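Local coordinates for cyanuric acid amidohydrolase (Azorhizobium caulinodans, PDB 4NQ3), which catalyses the hydrolytic opening of the s-triazine ring of cyanuric acid, giving carboxybiuret, which decarboxylates to biuret, at residues A106-R111 with E243-P248; Q154-L159 with G228-G233; A259-P264 with R293-R298; E278-L283 with G323-T328. One frame throughout, in Å; residues are numbered along the deposited sequence.

Contact 1: A106-R111 with E243-P248. With SO4 (sulfate ion), chain D.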
loop_
_atom_site.group_PDB
_atom_site.type_symbol
_atom_site.label_atom_id
_atom_site.label_comp_id
_atom_site.label_asym_id
_atom_site.label_seq_id
_atom_site.Cartn_x
_atom_site.Cartn_y
_atom_site.Cartn_z
ATOM N N ALA A 106 3.947 -27.110 -35.481
ATOM C CA ALA A 106 4.203 -27.080 -34.041
ATOM C C ALA A 106 4.536 -25.679 -33.577
ATOM O O ALA A 106 4.567 -24.760 -34.376
ATOM C CB ALA A 106 5.347 -28.034 -33.673
ATOM N N LEU A 107 4.783 -25.530 -32.276
ATOM C CA LEU A 107 5.088 -24.238 -31.696
ATOM C C LEU A 107 6.309 -23.659 -32.375
ATOM O O LEU A 107 7.302 -24.362 -32.546
ATOM C CB LEU A 107 5.321 -24.352 -30.189
ATOM C CG LEU A 107 5.693 -23.072 -29.414
ATOM C CD1 LEU A 107 4.692 -21.964 -29.667
ATOM C CD2 LEU A 107 5.798 -23.330 -27.915
ATOM N N ALA A 108 6.211 -22.395 -32.794
ATOM C CA ALA A 108 7.341 -21.654 -33.348
ATOM C C ALA A 108 7.574 -20.406 -32.506
ATOM O O ALA A 108 6.624 -19.831 -31.971
ATOM C CB ALA A 108 7.097 -21.280 -34.789
ATOM N N ILE A 109 8.835 -19.982 -32.427
ATOM C CA ILE A 109 9.274 -18.870 -31.600
ATOM C C ILE A 109 10.167 -17.919 -32.364
ATOM O O ILE A 109 11.110 -18.345 -33.025
ATOM C CB ILE A 109 10.073 -19.354 -30.409
ATOM C CG1 ILE A 109 9.293 -20.402 -29.634
ATOM C CG2 ILE A 109 10.476 -18.181 -29.518
ATOM C CD1 ILE A 109 10.202 -21.238 -28.818
ATOM N N GLY A 110 9.881 -16.627 -32.288
ATOM C CA GLY A 110 10.750 -15.643 -32.916
ATOM C C GLY A 110 11.013 -14.494 -31.967
ATOM O O GLY A 110 10.156 -14.151 -31.144
ATOM N N ARG A 111 12.197 -13.904 -32.042
ATOM C CA ARG A 111 12.488 -12.795 -31.147
ATOM C C ARG A 111 12.986 -11.634 -31.970
ATOM O O ARG A 111 13.401 -11.834 -33.103
ATOM C CB ARG A 111 13.544 -13.176 -30.106
ATOM C CG ARG A 111 14.694 -13.809 -30.742
ATOM C CD ARG A 111 15.933 -13.759 -29.932
ATOM N NE ARG A 111 16.962 -14.494 -30.660
ATOM C CZ ARG A 111 18.086 -14.947 -30.120
ATOM N NH1 ARG A 111 18.316 -14.740 -28.825
ATOM N NH2 ARG A 111 18.963 -15.627 -30.867
ATOM N N GLU A 243 4.455 -24.701 -40.102
ATOM C CA GLU A 243 4.773 -25.948 -40.784
ATOM C C GLU A 243 6.277 -26.265 -40.690
ATOM O O GLU A 243 6.673 -27.436 -40.733
ATOM C CB GLU A 243 4.345 -25.885 -42.250
ATOM C CG GLU A 243 2.868 -25.597 -42.477
ATOM C CD GLU A 243 1.969 -26.785 -42.157
ATOM O OE1 GLU A 243 2.498 -27.916 -42.030
ATOM O OE2 GLU A 243 0.730 -26.591 -42.061
ATOM N N GLY A 244 7.105 -25.222 -40.598
ATOM C CA GLY A 244 8.550 -25.381 -40.616
ATOM C C GLY A 244 9.175 -25.650 -39.268
ATOM O O GLY A 244 10.394 -25.577 -39.113
ATOM N N TRP A 245 8.323 -25.936 -38.287
ATOM C CA TRP A 245 8.739 -26.342 -36.947
ATOM C C TRP A 245 8.112 -27.697 -36.596
ATOM O O TRP A 245 7.061 -28.047 -37.117
ATOM C CB TRP A 245 8.328 -25.293 -35.909
ATOM C CG TRP A 245 9.194 -24.054 -35.837
ATOM C CD1 TRP A 245 9.327 -23.090 -36.781
ATOM C CD2 TRP A 245 9.991 -23.629 -34.720
ATOM N NE1 TRP A 245 10.181 -22.105 -36.342
ATOM C CE2 TRP A 245 10.602 -22.416 -35.080
ATOM C CE3 TRP A 245 10.250 -24.163 -33.456
ATOM C CZ2 TRP A 245 11.455 -21.731 -34.231
ATOM C CZ3 TRP A 245 11.101 -23.486 -32.617
ATOM C CH2 TRP A 245 11.696 -22.280 -33.008
ATOM N N SER A 246 8.750 -28.468 -35.726
ATOM C CA SER A 246 8.104 -29.674 -35.207
ATOM C C SER A 246 8.381 -29.880 -33.714
ATOM O O SER A 246 9.217 -29.202 -33.121
ATOM C CB SER A 246 8.556 -30.904 -35.978
ATOM O OG SER A 246 9.887 -31.210 -35.614
ATOM N N GLY A 247 7.670 -30.819 -33.113
ATOM C CA GLY A 247 7.808 -31.083 -31.702
ATOM C C GLY A 247 6.436 -31.310 -31.106
ATOM O O GLY A 247 5.414 -31.212 -31.782
ATOM N N PRO A 248 6.400 -31.623 -29.821
ATOM C CA PRO A 248 5.140 -31.939 -29.155
ATOM C C PRO A 248 4.300 -30.708 -28.834
ATOM O O PRO A 248 3.088 -30.810 -28.656
ATOM C CB PRO A 248 5.598 -32.638 -27.874
ATOM C CG PRO A 248 6.947 -32.103 -27.612
ATOM C CD PRO A 248 7.567 -31.795 -28.939
HETATM S S SO4 D . 17.764 -15.808 -34.347
HETATM O O1 SO4 D . 18.765 -14.997 -35.050
HETATM O O2 SO4 D . 16.804 -16.424 -35.275
HETATM O O3 SO4 D . 18.458 -16.853 -33.581
HETATM O O4 SO4 D . 17.020 -14.910 -33.457
HETATM O O HOH W 1 8.160 -27.133 -31.911
#
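Trp245 lays its indole ring flat over residues 107-109 of the strand, with Ala108 directly beneath it. The Ala108 CB methyl stands 3.4 Å from the centroid of the five-membered ring and 6° off the ring normal, a CH-pi contact over the face. The six-membered ring runs on along the strand. Its CH2 atom lies 4.2 Å from Ile109 CB, and the backbone N of Ile109 sits under the same face, toward the rim. CG of Trp245 is anti to the carbonyl carbon (chi1 -78°), which turns the ring along the strand. No direct hydrogen bond joins the segments. One water bridges them, donating to Leu107 O at 3.0 Å and to Ser246 O at 2.6 Å. At the strand start, Ala106 CB packs on the backbone, 3.6 Å from Ser246 C. Farther along, Arg111 holds a sulfate ion, probably from the crystallisation liquor, with NE 2.8 Å from O4 and NH2 3.0 Å from O3. Arg95 binds the same ion. Strand 106-113 is an outer strand of its sheet, paired with strand 235-242. The 243-248 loop leads from that partner into strand 249-256, and Trp245 also touches Ala4 of strand 2-10 and Arg95 of strand 89-97.

Contact 2: Q154-L159 with G228-G233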
loop_
_atom_site.group_PDB
_atom_site.type_symbol
_atom_site.label_atom_id
_atom_site.label_comp_id
_atom_site.label_asym_id
_atom_site.label_seq_id
_atom_site.Cartn_x
_atom_site.Cartn_y
_atom_site.Cartn_z
ATOM N N GLN A 154 4.444 -11.167 -27.211
ATOM C CA GLN A 154 4.861 -10.550 -25.956
ATOM C C GLN A 154 5.781 -9.377 -26.248
ATOM O O GLN A 154 6.681 -9.505 -27.036
ATOM C CB GLN A 154 5.554 -11.588 -25.075
ATOM C CG GLN A 154 6.000 -11.096 -23.735
ATOM C CD GLN A 154 4.859 -10.566 -22.920
ATOM O OE1 GLN A 154 3.870 -11.259 -22.671
ATOM N NE2 GLN A 154 4.973 -9.311 -22.514
ATOM N N VAL A 155 5.543 -8.234 -25.632
ATOM C CA VAL A 155 6.427 -7.093 -25.788
ATOM C C VAL A 155 6.783 -6.527 -24.417
ATOM O O VAL A 155 5.912 -6.338 -23.570
ATOM C CB VAL A 155 5.801 -5.991 -26.663
ATOM C CG1 VAL A 155 6.575 -4.680 -26.545
ATOM C CG2 VAL A 155 5.772 -6.442 -28.078
ATOM N N LYS A 156 8.071 -6.280 -24.202
ATOM C CA LYS A 156 8.525 -5.588 -23.014
ATOM C C LYS A 156 8.814 -4.158 -23.420
ATOM O O LYS A 156 9.605 -3.933 -24.333
ATOM C CB LYS A 156 9.770 -6.245 -22.445
ATOM C CG LYS A 156 10.187 -5.677 -21.110
ATOM C CD LYS A 156 9.277 -6.165 -20.054
ATOM C CE LYS A 156 9.176 -5.200 -18.899
ATOM N NZ LYS A 156 8.113 -5.618 -17.929
ATOM N N CYS A 157 8.154 -3.190 -22.791
ATOM C CA CYS A 157 8.330 -1.799 -23.215
ATOM C C CYS A 157 8.715 -0.903 -22.050
ATOM O O CYS A 157 8.498 -1.255 -20.897
ATOM C CB CYS A 157 7.052 -1.266 -23.851
ATOM S SG CYS A 157 5.624 -1.474 -22.738
ATOM N N PRO A 158 9.233 0.291 -22.351
ATOM C CA PRO A 158 9.750 1.185 -21.317
ATOM C C PRO A 158 8.647 1.961 -20.633
ATOM O O PRO A 158 7.479 1.655 -20.883
ATOM C CB PRO A 158 10.685 2.115 -22.102
ATOM C CG PRO A 158 10.126 2.143 -23.450
ATOM C CD PRO A 158 9.571 0.769 -23.703
ATOM N N LEU A 159 9.012 2.893 -19.749
ATOM C CA LEU A 159 8.049 3.782 -19.100
ATOM C C LEU A 159 8.746 5.085 -18.763
ATOM O O LEU A 159 9.944 5.221 -18.992
ATOM C CB LEU A 159 7.463 3.138 -17.841
ATOM C CG LEU A 159 8.455 2.696 -16.748
ATOM C CD1 LEU A 159 9.008 3.887 -15.973
ATOM C CD2 LEU A 159 7.819 1.710 -15.813
ATOM N N GLY A 228 8.252 -1.654 -18.038
ATOM C CA GLY A 228 9.198 -1.784 -16.956
ATOM C C GLY A 228 10.192 -0.645 -16.902
ATOM O O GLY A 228 10.515 -0.032 -17.907
ATOM N N ILE A 229 10.685 -0.358 -15.709
ATOM C CA ILE A 229 11.608 0.751 -15.527
ATOM C C ILE A 229 13.009 0.402 -15.996
ATOM O O ILE A 229 13.847 1.291 -16.164
ATOM C CB ILE A 229 11.659 1.193 -14.045
ATOM C CG1 ILE A 229 12.415 2.504 -13.887
ATOM C CG2 ILE A 229 12.286 0.128 -13.186
ATOM C CD1 ILE A 229 12.249 3.079 -12.493
ATOM N N GLU A 230 13.257 -0.884 -16.234
ATOM C CA GLU A 230 14.627 -1.373 -16.423
ATOM C C GLU A 230 15.135 -1.449 -17.861
ATOM O O GLU A 230 16.201 -2.001 -18.094
ATOM C CB GLU A 230 14.771 -2.770 -15.814
ATOM C CG GLU A 230 13.915 -3.873 -16.462
ATOM C CD GLU A 230 12.478 -3.854 -15.917
ATOM O OE1 GLU A 230 12.253 -3.096 -14.946
ATOM O OE2 GLU A 230 11.600 -4.621 -16.398
ATOM N N LEU A 231 14.387 -0.960 -18.839
ATOM C CA LEU A 231 14.932 -0.952 -20.191
ATOM C C LEU A 231 14.546 0.327 -20.919
ATOM O O LEU A 231 13.525 0.915 -20.605
ATOM C CB LEU A 231 14.449 -2.180 -20.965
ATOM C CG LEU A 231 13.042 -2.194 -21.580
ATOM C CD1 LEU A 231 12.931 -3.351 -22.525
ATOM C CD2 LEU A 231 11.990 -2.319 -20.546
ATOM N N LEU A 232 15.328 0.745 -21.906
ATOM C CA LEU A 232 14.972 1.954 -22.636
ATOM C C LEU A 232 14.360 1.664 -24.002
ATOM O O LEU A 232 13.757 2.555 -24.610
ATOM C CB LEU A 232 16.183 2.866 -22.794
ATOM C CG LEU A 232 16.699 3.355 -21.445
ATOM C CD1 LEU A 232 17.860 4.275 -21.686
ATOM C CD2 LEU A 232 15.578 4.039 -20.618
ATOM N N GLY A 233 14.522 0.423 -24.469
ATOM C CA GLY A 233 13.920 -0.048 -25.716
ATOM C C GLY A 233 12.827 -1.105 -25.543
ATOM O O GLY A 233 12.057 -1.073 -24.567
HETATM O O HOH W 2 11.820 1.853 -19.019
#
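The direct hydrogen bond between the segments is a backbone one. Gly228 N donates to Cys157 O at 2.9 Å, nearly along the C=O axis but bent at the hydrogen (N-H...O angle 138°). A water adds a second link: it accepts from Leu159 N and donates to Gly228 O and Leu231 O. The charged contact is looser. Lys156 NZ stands 3.9 Å from Glu230 OE2, a long salt bridge, and the two side chains cross at about a right angle. Their stronger partners lie outside the segments, Ser226 OG for Lys156 NZ and Arg52 for Glu230. The Lys156 chain, CG anti to the backbone N, bends at chi2 (75°), carrying CE to 3.8 Å from Gly228 N. Leu231 CD2 packs on Lys156 CG at 3.9 Å. Other van der Waals packing is on the 228-233 backbone: Leu159 CD2 lies 3.5 Å from Gly228 C, and Pro158 sets CB and CD against the carbonyl oxygens of Leu231 and Gly233. A methionine in place of Lys156 would lose the ammonium group and its bond to Ser226, and would probably leave the nucleophile without its basic partner. Lys156 and Ser226 form a Ser-Lys dyad, one of three potential dyads in this threefold-symmetric active site.

Contact 3: A259-P264 with R293-R298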
loop_
_atom_site.group_PDB
_atom_site.type_symbol
_atom_site.label_atom_id
_atom_site.label_comp_id
_atom_site.label_asym_id
_atom_site.label_seq_id
_atom_site.Cartn_x
_atom_site.Cartn_y
_atom_site.Cartn_z
ATOM N N ALA A 259 -13.051 -9.988 -17.086
ATOM C CA ALA A 259 -12.126 -10.513 -16.090
ATOM C C ALA A 259 -12.523 -11.893 -15.581
ATOM O O ALA A 259 -11.713 -12.578 -14.969
ATOM C CB ALA A 259 -11.986 -9.542 -14.933
ATOM N N ILE A 260 -13.754 -12.316 -15.810
ATOM C CA ILE A 260 -14.122 -13.640 -15.332
ATOM C C ILE A 260 -14.544 -14.557 -16.472
ATOM O O ILE A 260 -15.172 -15.602 -16.255
ATOM C CB ILE A 260 -15.239 -13.583 -14.284
ATOM C CG1 ILE A 260 -16.462 -12.870 -14.847
ATOM C CG2 ILE A 260 -14.748 -12.908 -13.014
ATOM C CD1 ILE A 260 -17.570 -12.775 -13.869
ATOM N N ASP A 261 -14.160 -14.182 -17.689
ATOM C CA ASP A 261 -14.485 -14.983 -18.861
ATOM C C ASP A 261 -13.443 -16.082 -19.053
ATOM O O ASP A 261 -12.425 -15.869 -19.713
ATOM C CB ASP A 261 -14.572 -14.097 -20.104
ATOM C CG ASP A 261 -15.059 -14.854 -21.320
ATOM O OD1 ASP A 261 -15.795 -15.852 -21.131
ATOM O OD2 ASP A 261 -14.713 -14.447 -22.457
ATOM N N VAL A 262 -13.690 -17.251 -18.465
ATOM C CA VAL A 262 -12.684 -18.314 -18.438
ATOM C C VAL A 262 -12.899 -19.290 -19.579
ATOM O O VAL A 262 -12.184 -20.286 -19.684
ATOM C CB VAL A 262 -12.672 -19.088 -17.093
ATOM C CG1 VAL A 262 -11.982 -18.275 -15.996
ATOM C CG2 VAL A 262 -14.081 -19.475 -16.693
ATOM N N THR A 263 -13.902 -19.020 -20.413
ATOM C CA THR A 263 -14.252 -19.916 -21.519
ATOM C C THR A 263 -13.183 -20.058 -22.629
ATOM O O THR A 263 -12.989 -21.154 -23.156
ATOM C CB THR A 263 -15.565 -19.461 -22.158
ATOM O OG1 THR A 263 -15.569 -18.031 -22.200
ATOM C CG2 THR A 263 -16.746 -19.871 -21.314
ATOM N N PRO A 264 -12.482 -18.963 -22.982
ATOM C CA PRO A 264 -11.352 -18.999 -23.926
ATOM C C PRO A 264 -10.265 -20.019 -23.598
ATOM O O PRO A 264 -9.661 -20.583 -24.526
ATOM C CB PRO A 264 -10.779 -17.590 -23.829
ATOM C CG PRO A 264 -11.964 -16.747 -23.525
ATOM C CD PRO A 264 -12.861 -17.580 -22.642
ATOM N N ARG A 293 -17.353 -1.342 -14.255
ATOM C CA ARG A 293 -18.275 -2.446 -13.972
ATOM C C ARG A 293 -17.819 -3.753 -14.608
ATOM O O ARG A 293 -17.162 -3.750 -15.648
ATOM C CB ARG A 293 -19.702 -2.120 -14.465
ATOM C CG ARG A 293 -20.240 -0.743 -14.084
ATOM C CD ARG A 293 -21.730 -0.586 -14.398
ATOM N NE ARG A 293 -22.300 0.608 -13.752
ATOM C CZ ARG A 293 -23.019 0.607 -12.618
ATOM N NH1 ARG A 293 -23.298 -0.530 -11.979
ATOM N NH2 ARG A 293 -23.477 1.753 -12.121
ATOM N N ILE A 294 -18.170 -4.868 -13.967
ATOM C CA ILE A 294 -18.089 -6.181 -14.595
ATOM C C ILE A 294 -19.492 -6.803 -14.630
ATOM O O ILE A 294 -20.093 -7.074 -13.574
ATOM C CB ILE A 294 -17.112 -7.114 -13.856
ATOM C CG1 ILE A 294 -15.737 -6.445 -13.753
ATOM C CG2 ILE A 294 -17.049 -8.479 -14.545
ATOM C CD1 ILE A 294 -14.703 -7.256 -13.017
ATOM N N ARG A 295 -19.994 -7.017 -15.851
ATOM C CA ARG A 295 -21.323 -7.589 -16.108
ATOM C C ARG A 295 -22.412 -6.883 -15.301
ATOM O O ARG A 295 -23.268 -7.525 -14.696
ATOM C CB ARG A 295 -21.315 -9.097 -15.831
ATOM C CG ARG A 295 -20.281 -9.847 -16.673
ATOM C CD ARG A 295 -20.362 -11.354 -16.541
ATOM N NE ARG A 295 -19.369 -12.029 -17.373
ATOM C CZ ARG A 295 -19.123 -13.342 -17.351
ATOM N NH1 ARG A 295 -19.799 -14.123 -16.517
ATOM N NH2 ARG A 295 -18.193 -13.877 -18.153
ATOM N N GLY A 296 -22.363 -5.551 -15.333
ATOM C CA GLY A 296 -23.317 -4.674 -14.688
ATOM C C GLY A 296 -22.962 -4.286 -13.262
ATOM O O GLY A 296 -23.452 -3.271 -12.758
ATOM N N LYS A 297 -22.089 -5.066 -12.622
ATOM C CA LYS A 297 -21.793 -4.912 -11.192
ATOM C C LYS A 297 -20.561 -4.033 -11.026
ATOM O O LYS A 297 -19.562 -4.260 -11.699
ATOM C CB LYS A 297 -21.553 -6.279 -10.544
ATOM C CG LYS A 297 -22.632 -7.319 -10.847
ATOM C CD LYS A 297 -23.999 -6.937 -10.288
ATOM C CE LYS A 297 -25.072 -7.959 -10.679
ATOM N NZ LYS A 297 -24.793 -9.337 -10.152
ATOM N N ARG A 298 -20.620 -3.027 -10.160
ATOM C CA ARG A 298 -19.495 -2.101 -10.044
ATOM C C ARG A 298 -18.313 -2.791 -9.395
ATOM O O ARG A 298 -18.486 -3.734 -8.629
ATOM C CB ARG A 298 -19.861 -0.843 -9.255
ATOM C CG ARG A 298 -19.606 -0.914 -7.746
ATOM C CD ARG A 298 -20.222 0.292 -7.015
ATOM N NE ARG A 298 -19.194 1.141 -6.429
ATOM C CZ ARG A 298 -18.880 1.166 -5.135
ATOM N NH1 ARG A 298 -17.914 1.973 -4.698
ATOM N NH2 ARG A 298 -19.534 0.396 -4.271
#
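Ile260 lies under the guanidinium of Arg295. Its CG1 is 3.7 Å from Arg295 CZ, over the centre of one face of the flat group, and its CD1 is 3.7 Å from Arg295 NH1. The Ile260 chi1 of 57° places CG1 there. The Arg295 chain is extended from CG to NE, which carries the guanidinium out over Ile260; the two side chains cross obliquely. Beside this pair, Ile294 CD1 meets Ala259 CB at 4.0 Å. The Asp261 backbone comes to 3.9 Å (CA to Arg295 NH2), but its carboxylate OD1 stays 4.3 Å from that atom, too far for a salt bridge. The opposite charges would probably still attract.

The next shell fixes the arginine. Arg295 NE forms a salt bridge with Asp258, and NH1 donates to Gly326 O of a second subunit. Asp258 also accepts from Ile260 N, so one carboxylate positions both partners of the stack. Asp261 OD2 accepts from Ala257 N. The arginine sits in a type I' turn, Ile294 to Lys297. Two backbone bonds close this hairpin, Ile294 N to Lys297 O at 2.7 Å and Lys297 N to Ile294 O at 3.0 Å. Arg293 NH1 donates to Gly296 O at 2.9 Å.

The contact joins the small hairpin 293-298 to the turn between strand 249-256 and helix 263-271. Helix 309-325 packs against that turn through Val317 and Phe316.

Contact 4: E278-L283 with G323-T328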
loop_
_atom_site.group_PDB
_atom_site.type_symbol
_atom_site.label_atom_id
_atom_site.label_comp_id
_atom_site.label_asym_id
_atom_site.label_seq_id
_atom_site.Cartn_x
_atom_site.Cartn_y
_atom_site.Cartn_z
ATOM N N GLU A 278 -0.950 -29.582 -14.079
ATOM C CA GLU A 278 0.220 -28.846 -13.633
ATOM C C GLU A 278 1.036 -28.413 -14.841
ATOM O O GLU A 278 1.597 -27.328 -14.864
ATOM C CB GLU A 278 1.057 -29.701 -12.668
ATOM C CG GLU A 278 2.057 -28.921 -11.800
ATOM C CD GLU A 278 3.454 -28.842 -12.401
ATOM O OE1 GLU A 278 3.712 -29.507 -13.430
ATOM O OE2 GLU A 278 4.297 -28.102 -11.848
ATOM N N ALA A 279 1.014 -29.221 -15.889
ATOM C CA ALA A 279 1.846 -28.961 -17.057
ATOM C C ALA A 279 1.318 -27.858 -17.972
ATOM O O ALA A 279 2.066 -27.330 -18.785
ATOM C CB ALA A 279 2.032 -30.229 -17.846
ATOM N N THR A 280 0.037 -27.519 -17.876
ATOM C CA THR A 280 -0.507 -26.467 -18.743
ATOM C C THR A 280 0.235 -25.135 -18.528
ATOM O O THR A 280 0.462 -24.705 -17.397
ATOM C CB THR A 280 -2.005 -26.230 -18.488
ATOM O OG1 THR A 280 -2.701 -27.483 -18.432
ATOM C CG2 THR A 280 -2.589 -25.359 -19.579
ATOM N N ILE A 281 0.645 -24.502 -19.615
ATOM C CA ILE A 281 1.271 -23.195 -19.538
ATOM C C ILE A 281 0.261 -22.125 -19.932
ATOM O O ILE A 281 -0.329 -22.211 -21.018
ATOM C CB ILE A 281 2.464 -23.113 -20.476
ATOM C CG1 ILE A 281 3.560 -24.063 -20.022
ATOM C CG2 ILE A 281 2.956 -21.673 -20.592
ATOM C CD1 ILE A 281 4.694 -24.086 -20.974
ATOM N N VAL A 282 0.075 -21.112 -19.090
ATOM C CA VAL A 282 -0.920 -20.076 -19.376
ATOM C C VAL A 282 -0.305 -18.687 -19.395
ATOM O O VAL A 282 0.411 -18.320 -18.471
ATOM C CB VAL A 282 -2.067 -20.090 -18.344
ATOM C CG1 VAL A 282 -3.179 -19.163 -18.788
ATOM C CG2 VAL A 282 -2.594 -21.512 -18.153
ATOM N N LEU A 283 -0.567 -17.921 -20.449
ATOM C CA LEU A 283 -0.153 -16.510 -20.502
ATOM C C LEU A 283 -1.401 -15.656 -20.700
ATOM O O LEU A 283 -2.136 -15.858 -21.668
ATOM C CB LEU A 283 0.828 -16.271 -21.644
ATOM C CG LEU A 283 1.852 -17.386 -21.830
ATOM C CD1 LEU A 283 2.527 -17.262 -23.171
ATOM C CD2 LEU A 283 2.872 -17.319 -20.743
ATOM N N GLY A 323 -8.205 -21.309 -10.931
ATOM C CA GLY A 323 -9.342 -22.145 -10.591
ATOM C C GLY A 323 -9.707 -23.128 -11.694
ATOM O O GLY A 323 -10.331 -24.165 -11.440
ATOM N N VAL A 324 -9.312 -22.807 -12.920
ATOM C CA VAL A 324 -9.661 -23.620 -14.073
ATOM C C VAL A 324 -8.547 -24.591 -14.366
ATOM O O VAL A 324 -8.771 -25.760 -14.686
ATOM C CB VAL A 324 -9.918 -22.755 -15.331
ATOM C CG1 VAL A 324 -10.056 -23.631 -16.562
ATOM C CG2 VAL A 324 -11.161 -21.869 -15.138
ATOM N N VAL A 325 -7.328 -24.099 -14.270
ATOM C CA VAL A 325 -6.206 -24.872 -14.750
ATOM C C VAL A 325 -5.579 -25.659 -13.589
ATOM O O VAL A 325 -4.763 -26.544 -13.803
ATOM C CB VAL A 325 -5.188 -23.941 -15.464
ATOM C CG1 VAL A 325 -4.518 -23.034 -14.471
ATOM C CG2 VAL A 325 -4.165 -24.735 -16.224
ATOM N N GLY A 326 -5.996 -25.372 -12.359
ATOM C CA GLY A 326 -5.586 -26.193 -11.228
ATOM C C GLY A 326 -4.242 -25.951 -10.550
ATOM O O GLY A 326 -3.847 -26.703 -9.660
ATOM N N HIS A 327 -3.526 -24.914 -10.968
ATOM C CA HIS A 327 -2.269 -24.547 -10.320
ATOM C C HIS A 327 -2.016 -23.062 -10.419
ATOM O O HIS A 327 -2.755 -22.347 -11.085
ATOM C CB HIS A 327 -1.104 -25.311 -10.920
ATOM C CG HIS A 327 -0.766 -24.912 -12.319
ATOM N ND1 HIS A 327 0.259 -24.038 -12.615
ATOM C CD2 HIS A 327 -1.292 -25.295 -13.507
ATOM C CE1 HIS A 327 0.343 -23.893 -13.927
ATOM N NE2 HIS A 327 -0.588 -24.645 -14.492
ATOM N N THR A 328 -0.987 -22.591 -9.730
ATOM C CA THR A 328 -0.790 -21.157 -9.604
ATOM C C THR A 328 0.459 -20.656 -10.296
ATOM O O THR A 328 0.790 -19.481 -10.194
ATOM C CB THR A 328 -0.728 -20.753 -8.156
ATOM O OG1 THR A 328 0.345 -21.467 -7.541
ATOM C CG2 THR A 328 -2.049 -21.086 -7.469
#
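One hydrogen bond spans the contact. His327 NE2 donates to Thr280 O over 3.1 Å, with an N-H...O angle of 138°. The donor lies in the carbonyl plane, on a lone pair, and Thr280 O meets the imidazole at its edge. The ring takes this place with CG in the crowded position between the backbone N and the carbonyl carbon (chi1 69°). Glu278 O stands over one face of the ring, 3.5 Å from NE2, at too poor an angle for a bond. The other ring nitrogen, ND1, is hydrogen-bonded to Glu329 N.

The apolar contact centres on one methyl of Val325. Its CG2 packs on Thr280 CB at 3.5 Å, and meets Val282 CG2 tip to tip at 4.1 Å. Between the valine and the histidine, Gly326 leaves the helix with positive phi (83°), so the chain can turn back to the strand.

A leucine in place of His327 would lose both ring nitrogens and would probably loosen the link from the helix end to Thr280. ND1 accepts from a backbone N-H while NE2 donates to a carbonyl. This pairing is consistent with a neutral imidazole carrying its proton on NE2.

In the fold
Contacts 1 and 2 serve the same sheet, and contact 2 falls within the chain span bounded by contact 1. Contact 2 lies nearest the middle of the protein, its centre about 11 Å from the centre of the chain, and carries catalytic chemistry. Contact 1 is also buried, but is mainly aromatic packing away from the active site and the metal site. Contacts 3 and 4 probably fall in the third repeat unit and alternate along the chain. They touch where Val262 CB packs on Val324 CG2, 3.7 Å away. Both are buried and border a second subunit. Contact 3 combines packing and charge at that border, whereas contact 4 sets polar chemistry at a helix end.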